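GDP-perosamine synthase (Caulobacter crescentus, PDB 3BN1) transfers an amino group from L-glutamate to GDP-4-keto-6-deoxy-D-mannose, using pyridoxal 5'-phosphate, to make GDP-perosamine for lipopolysaccharide O-antigen synthesis. Local coordinates at residues 153-165 against 172-184. Residues are numbered along the deposited sequence; the frame is centred on the assembly and turned at random.
Sequences NLLVIEDAAEAVG and KSGSLGDCATFSF
E158 shows how one buried carboxylate gathers three backbone N-H groups of the K172 to G177 loop, beside the parallel strands 155-159 and 179-183 of an aspartate-aminotransferase-type fold. CG anti to the carbonyl carbon (chi1 -53°) and an extended chain beyond it carry the carboxylate past the A180 methyl, the CB atoms of E158 and A180 3.6 Å apart. OE1 of E158 takes the N-H of G174 on its syn side at 2.8 Å, almost straight, and also bonds H134 NE2. OE2 of E158 is gripped twice from one face of its plane: G177 N arrives on the anti side, L176 N from above at 2.7 Å. The L176 side chain crosses that of E158 at about a right angle, its CB and CD1 against the carboxylate. Just before strand 179-183, D178 OD2 uses its anti lone pair for V156 N, while D178 N returns a bond to V156 O. Beyond E158, the A160 methyl sits over one face of the F182 ring, a CH-pi contact. Past the strands, E162 OE2 bonds O3 of the pyridoxal-phosphate lysine at 188; S183 OG bonds its OP1 and F185 N. S173 OG donates to A163 O at 2.8 Å, from above the carbonyl plane, and accepts from a water that bonds G165 N.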
ATOM      1  N   ASN A 153      23.846  21.624  -2.219  1.00  9.77           N
ATOM      2  CA  ASN A 153      22.587  21.646  -2.930  1.00 11.53           C
ATOM      3  C   ASN A 153      21.970  20.263  -2.944  1.00 17.22           C
ATOM      4  O   ASN A 153      21.595  19.803  -4.026  1.00 25.24           O
ATOM      5  CB  ASN A 153      22.779  22.087  -4.378  1.00  6.99           C
ATOM      6  CG  ASN A 153      22.063  23.329  -4.692  1.00 99.89           C
ATOM      7  OD1 ASN A 153      20.844  23.315  -4.879  1.00 99.89           O
ATOM      8  ND2 ASN A 153      22.809  24.432  -4.770  1.00 99.89           N
ATOM      9  N   LEU A 154      21.788  19.635  -1.781  1.00  9.20           N
ATOM     10  CA  LEU A 154      21.105  18.336  -1.702  1.00  8.57           C
ATOM     11  C   LEU A 154      19.771  18.562  -1.030  1.00 13.76           C
ATOM     12  O   LEU A 154      19.588  19.471  -0.197  1.00  9.62           O
ATOM     13  CB  LEU A 154      21.856  17.366  -0.756  1.00  7.89           C
ATOM     14  CG  LEU A 154      23.292  17.277  -1.297  1.00  3.79           C
ATOM     15  CD1 LEU A 154      24.136  16.619  -0.324  1.00  7.77           C
ATOM     16  CD2 LEU A 154      23.324  16.525  -2.636  1.00 10.44           C
ATOM     17  N   LEU A 155      18.898  17.609  -1.274  1.00 13.11           N
ATOM     18  CA  LEU A 155      17.603  17.536  -0.621  1.00  6.84           C
ATOM     19  C   LEU A 155      17.798  16.765   0.698  1.00 13.32           C
ATOM     20  O   LEU A 155      18.725  15.960   0.853  1.00 12.91           O
ATOM     21  CB  LEU A 155      16.651  16.717  -1.482  1.00  6.23           C
ATOM     22  CG  LEU A 155      16.322  17.452  -2.799  1.00  7.72           C
ATOM     23  CD1 LEU A 155      15.620  16.480  -3.761  1.00 12.24           C
ATOM     24  CD2 LEU A 155      15.401  18.608  -2.388  1.00 14.68           C
ATOM     25  N   VAL A 156      16.887  16.999   1.633  1.00 14.44           N
ATOM     26  CA  VAL A 156      16.937  16.283   2.891  1.00 16.34           C
ATOM     27  C   VAL A 156      15.535  15.716   3.066  1.00 53.89           C
ATOM     28  O   VAL A 156      14.535  16.405   2.890  1.00  8.31           O
ATOM     29  CB  VAL A 156      17.324  17.213   4.099  1.00 28.00           C
ATOM     30  CG1 VAL A 156      17.269  16.458   5.451  1.00 17.69           C
ATOM     31  CG2 VAL A 156      18.722  17.782   3.906  1.00 10.25           C
ATOM     32  N   ILE A 157      15.454  14.438   3.406  1.00 13.30           N
ATOM     33  CA  ILE A 157      14.148  13.903   3.656  1.00 12.47           C
ATOM     34  C   ILE A 157      14.220  13.226   5.009  1.00 18.39           C
ATOM     35  O   ILE A 157      15.044  12.327   5.236  1.00  8.81           O
ATOM     36  CB  ILE A 157      13.738  12.858   2.610  1.00 19.59           C
ATOM     37  CG1 ILE A 157      12.498  12.107   3.112  1.00 11.74           C
ATOM     38  CG2 ILE A 157      14.954  11.952   2.237  1.00 12.15           C
ATOM     39  CD1 ILE A 157      12.076  10.926   2.265  1.00 12.12           C
ATOM     40  N   GLU A 158      13.392  13.679   5.938  1.00 10.79           N
ATOM     41  CA  GLU A 158      13.440  13.044   7.264  1.00  2.31           C
ATOM     42  C   GLU A 158      12.617  11.743   7.277  1.00  1.69           C
ATOM     43  O   GLU A 158      11.394  11.703   6.946  1.00  5.61           O
ATOM     44  CB  GLU A 158      12.779  13.927   8.305  1.00 10.73           C
ATOM     45  CG  GLU A 158      13.242  15.415   8.455  1.00 14.02           C
ATOM     46  CD  GLU A 158      12.179  16.200   9.318  1.00 14.49           C
ATOM     47  OE1 GLU A 158      11.912  15.748  10.473  1.00  9.81           O
ATOM     48  OE2 GLU A 158      11.568  17.192   8.810  1.00 19.86           O
ATOM     49  N   ASP A 159      13.262  10.670   7.700  1.00 11.70           N
ATOM     50  CA  ASP A 159      12.467   9.460   7.962  1.00  7.27           C
ATOM     51  C   ASP A 159      12.030   9.699   9.408  1.00 12.37           C
ATOM     52  O   ASP A 159      12.770   9.415  10.381  1.00  7.44           O
ATOM     53  CB  ASP A 159      13.284   8.176   7.934  1.00 12.77           C
ATOM     54  CG  ASP A 159      12.404   6.957   8.108  1.00 24.27           C
ATOM     55  OD1 ASP A 159      11.209   7.103   8.491  1.00 11.53           O
ATOM     56  OD2 ASP A 159      12.886   5.843   7.804  1.00 13.96           O
ATOM     57  N   ALA A 160      10.847  10.268   9.591  1.00 12.45           N
ATOM     58  CA  ALA A 160      10.403  10.580  10.961  1.00 12.95           C
ATOM     59  C   ALA A 160       9.448   9.536  11.512  1.00 31.17           C
ATOM     60  O   ALA A 160       8.643   9.856  12.399  1.00 16.19           O
ATOM     61  CB  ALA A 160       9.733  11.955  10.990  1.00  8.64           C
ATOM     62  N   ALA A 161       9.496   8.318  10.965  1.00 10.96           N
ATOM     63  CA  ALA A 161       8.588   7.216  11.378  1.00 13.92           C
ATOM     64  C   ALA A 161       8.422   7.002  12.869  1.00 16.92           C
ATOM     65  O   ALA A 161       7.386   6.535  13.306  1.00 19.58           O
ATOM     66  CB  ALA A 161       8.998   5.821  10.719  1.00  2.28           C
ATOM     67  N   GLU A 162       9.467   7.254  13.644  1.00  6.89           N
ATOM     68  CA  GLU A 162       9.367   6.911  15.068  1.00  7.35           C
ATOM     69  C   GLU A 162       9.284   8.129  15.953  1.00 29.75           C
ATOM     70  O   GLU A 162       9.440   8.006  17.174  1.00 14.94           O
ATOM     71  CB  GLU A 162      10.676   6.154  15.396  1.00  6.18           C
ATOM     72  CG  GLU A 162      10.922   5.049  14.353  1.00 11.96           C
ATOM     73  CD  GLU A 162      12.197   4.243  14.598  1.00 17.11           C
ATOM     74  OE1 GLU A 162      12.957   4.554  15.540  1.00 14.68           O
ATOM     75  OE2 GLU A 162      12.437   3.250  13.857  1.00 17.40           O
ATOM     76  N   ALA A 163       9.084   9.294  15.332  1.00 11.95           N
ATOM     77  CA  ALA A 163       9.206  10.524  16.083  1.00  6.40           C
ATOM     78  C   ALA A 163       8.089  11.559  15.945  1.00 17.62           C
ATOM     79  O   ALA A 163       8.303  12.761  16.051  1.00 14.28           O
ATOM     80  CB  ALA A 163      10.577  11.149  15.684  1.00  8.24           C
ATOM     81  N   VAL A 164       6.864  11.095  15.807  1.00  8.89           N
ATOM     82  CA  VAL A 164       5.739  12.010  15.763  1.00 19.33           C
ATOM     83  C   VAL A 164       5.754  12.757  17.107  1.00 25.70           C
ATOM     84  O   VAL A 164       5.890  12.170  18.195  1.00  9.46           O
ATOM     85  CB  VAL A 164       4.382  11.290  15.569  1.00 15.20           C
ATOM     86  CG1 VAL A 164       4.149  10.304  16.696  1.00 26.94           C
ATOM     87  CG2 VAL A 164       3.296  12.346  15.635  1.00 17.55           C
ATOM     88  N   GLY A 165       5.657  14.075  17.029  1.00 10.02           N
ATOM     89  CA  GLY A 165       5.653  14.859  18.255  1.00  9.28           C
ATOM     90  C   GLY A 165       6.988  15.407  18.722  1.00 16.58           C
ATOM     91  O   GLY A 165       7.007  16.220  19.637  1.00 10.27           O
ATOM     92  N   LYS A 172       8.842  21.046  14.938  1.00 13.43           N
ATOM     93  CA  LYS A 172       8.383  19.676  15.096  1.00 15.70           C
ATOM     94  C   LYS A 172       9.079  18.786  14.064  1.00 33.22           C
ATOM     95  O   LYS A 172       9.497  19.286  13.011  1.00 10.28           O
ATOM     96  CB  LYS A 172       6.888  19.680  14.796  1.00  8.96           C
ATOM     97  CG  LYS A 172       6.079  19.987  16.060  1.00 12.51           C
ATOM     98  CD  LYS A 172       5.619  18.741  16.799  1.00  6.27           C
ATOM     99  CE  LYS A 172       4.957  19.193  18.104  1.00 13.38           C
ATOM    100  NZ  LYS A 172       3.650  19.879  17.786  1.00 17.84           N
ATOM    101  N   SER A 173       9.226  17.490  14.365  1.00 10.74           N
ATOM    102  CA  SER A 173       9.729  16.524  13.356  1.00  6.31           C
ATOM    103  C   SER A 173       8.746  16.726  12.168  1.00 18.66           C
ATOM    104  O   SER A 173       7.567  17.058  12.353  1.00  7.99           O
ATOM    105  CB  SER A 173       9.516  15.076  13.852  1.00  2.28           C
ATOM    106  OG  SER A 173       8.192  14.978  14.381  1.00 11.31           O
ATOM    107  N   GLY A 174       9.241  16.559  10.952  1.00  7.34           N
ATOM    108  CA  GLY A 174       8.419  16.693   9.777  1.00 11.53           C
ATOM    109  C   GLY A 174       8.516  18.048   9.111  1.00 17.64           C
ATOM    110  O   GLY A 174       8.199  18.146   7.918  1.00 12.56           O
ATOM    111  N   SER A 175       8.986  19.066   9.833  1.00 14.87           N
ATOM    112  CA  SER A 175       9.050  20.426   9.249  1.00  7.52           C
ATOM    113  C   SER A 175      10.457  20.803   8.868  1.00 17.74           C
ATOM    114  O   SER A 175      10.664  21.959   8.442  1.00 16.78           O
ATOM    115  CB  SER A 175       8.613  21.511  10.282  1.00  5.21           C
ATOM    116  OG  SER A 175       9.375  21.408  11.474  1.00  5.66           O
ATOM    117  N   LEU A 176      11.404  19.886   9.145  1.00 11.34           N
ATOM    118  CA  LEU A 176      12.830  20.187   8.991  1.00 11.48           C
ATOM    119  C   LEU A 176      13.469  20.003   7.623  1.00 17.52           C
ATOM    120  O   LEU A 176      14.284  20.827   7.230  1.00 18.02           O
ATOM    121  CB  LEU A 176      13.676  19.408  10.021  1.00 15.31           C
ATOM    122  CG  LEU A 176      13.219  19.637  11.447  1.00 16.86           C
ATOM    123  CD1 LEU A 176      13.328  18.351  12.217  1.00 28.79           C
ATOM    124  CD2 LEU A 176      13.999  20.799  12.112  1.00 20.33           C
ATOM    125  N   GLY A 177      13.195  18.906   6.927  1.00 14.38           N
ATOM    126  CA  GLY A 177      13.837  18.747   5.604  1.00 13.35           C
ATOM    127  C   GLY A 177      12.954  19.310   4.459  1.00 50.23           C
ATOM    128  O   GLY A 177      12.056  20.136   4.643  1.00 14.12           O
ATOM    129  N   ASP A 178      13.204  18.861   3.238  1.00 10.45           N
ATOM    130  CA  ASP A 178      12.372  19.230   2.125  1.00  7.70           C
ATOM    131  C   ASP A 178      11.027  18.552   2.298  1.00  1.83           C
ATOM    132  O   ASP A 178       9.955  19.100   1.945  1.00 15.20           O
ATOM    133  CB  ASP A 178      13.143  18.816   0.890  1.00  7.65           C
ATOM    134  CG  ASP A 178      14.384  19.710   0.717  1.00 12.01           C
ATOM    135  OD1 ASP A 178      14.210  20.897   0.301  1.00 14.80           O
ATOM    136  OD2 ASP A 178      15.520  19.248   1.002  1.00 23.89           O
ATOM    137  N   CYS A 179      11.065  17.348   2.870  1.00 10.35           N
ATOM    138  CA  CYS A 179       9.802  16.670   3.159  1.00  9.59           C
ATOM    139  C   CYS A 179      10.158  15.663   4.228  1.00  9.27           C
ATOM    140  O   CYS A 179      11.308  15.611   4.704  1.00  9.57           O
ATOM    141  CB  CYS A 179       9.184  15.969   1.941  1.00 14.62           C
ATOM    142  SG  CYS A 179      10.364  14.802   1.167  1.00 12.84           S
ATOM    143  N   ALA A 180       9.167  14.940   4.717  1.00  9.06           N
ATOM    144  CA  ALA A 180       9.504  13.961   5.772  1.00  5.59           C
ATOM    145  C   ALA A 180       8.400  12.940   5.710  1.00 12.69           C
ATOM    146  O   ALA A 180       7.306  13.242   5.204  1.00  7.35           O
ATOM    147  CB  ALA A 180       9.428  14.616   7.143  1.00 12.51           C
ATOM    148  N   THR A 181       8.652  11.782   6.332  1.00 14.05           N
ATOM    149  CA  THR A 181       7.631  10.734   6.371  1.00 14.77           C
ATOM    150  C   THR A 181       7.449  10.195   7.798  1.00  5.51           C
ATOM    151  O   THR A 181       8.323  10.305   8.687  1.00 10.81           O
ATOM    152  CB  THR A 181       7.952   9.594   5.400  1.00 10.21           C
ATOM    153  OG1 THR A 181       9.125   8.975   5.896  1.00 11.43           O
ATOM    154  CG2 THR A 181       8.326  10.149   4.018  1.00  3.30           C
ATOM    155  N   PHE A 182       6.243   9.678   7.994  1.00 11.55           N
ATOM    156  CA  PHE A 182       5.848   9.087   9.248  1.00  8.12           C
ATOM    157  C   PHE A 182       5.131   7.777   9.011  1.00  7.51           C
ATOM    158  O   PHE A 182       4.532   7.535   7.945  1.00  9.48           O
ATOM    159  CB  PHE A 182       4.864   9.987   9.992  1.00 15.78           C
ATOM    160  CG  PHE A 182       5.425  11.314  10.362  1.00  9.45           C
ATOM    161  CD1 PHE A 182       5.391  12.382   9.444  1.00  7.52           C
ATOM    162  CD2 PHE A 182       5.963  11.507  11.629  1.00 10.23           C
ATOM    163  CE1 PHE A 182       5.961  13.619   9.779  1.00 12.54           C
ATOM    164  CE2 PHE A 182       6.385  12.760  12.048  1.00  5.95           C
ATOM    165  CZ  PHE A 182       6.424  13.827  11.106  1.00  9.00           C
ATOM    166  N   SER A 183       5.156   6.982  10.062  1.00  8.44           N
ATOM    167  CA  SER A 183       4.527   5.662  10.053  1.00  5.47           C
ATOM    168  C   SER A 183       3.467   5.554  11.160  1.00 21.11           C
ATOM    169  O   SER A 183       3.709   5.917  12.319  1.00 13.62           O
ATOM    170  CB  SER A 183       5.559   4.600  10.387  1.00  6.57           C
ATOM    171  OG  SER A 183       4.888   3.351  10.544  1.00  9.19           O
ATOM    172  N   PHE A 184       2.305   5.003  10.825  1.00  9.25           N
ATOM    173  CA  PHE A 184       1.254   4.776  11.832  1.00  5.97           C
ATOM    174  C   PHE A 184       1.060   3.279  11.880  1.00  9.73           C
ATOM    175  O   PHE A 184      -0.007   2.779  12.214  1.00 10.53           O
ATOM    176  CB  PHE A 184      -0.017   5.481  11.433  1.00  8.21           C
ATOM    177  CG  PHE A 184       0.222   6.914  11.027  1.00  6.78           C
ATOM    178  CD1 PHE A 184       0.829   7.795  11.922  1.00  5.36           C
ATOM    179  CD2 PHE A 184      -0.236   7.420   9.796  1.00  5.69           C
ATOM    180  CE1 PHE A 184       1.042   9.143  11.571  1.00 18.38           C
ATOM    181  CE2 PHE A 184      -0.019   8.754   9.425  1.00 12.25           C
ATOM    182  CZ  PHE A 184       0.611   9.635  10.329  1.00 15.31           C
TER
HETATM  183  O   HOH W   1       8.604   6.709   7.174  1.00 11.76           O
HETATM  184  O   HOH W   2       5.602  15.511  14.486  1.00 11.28           O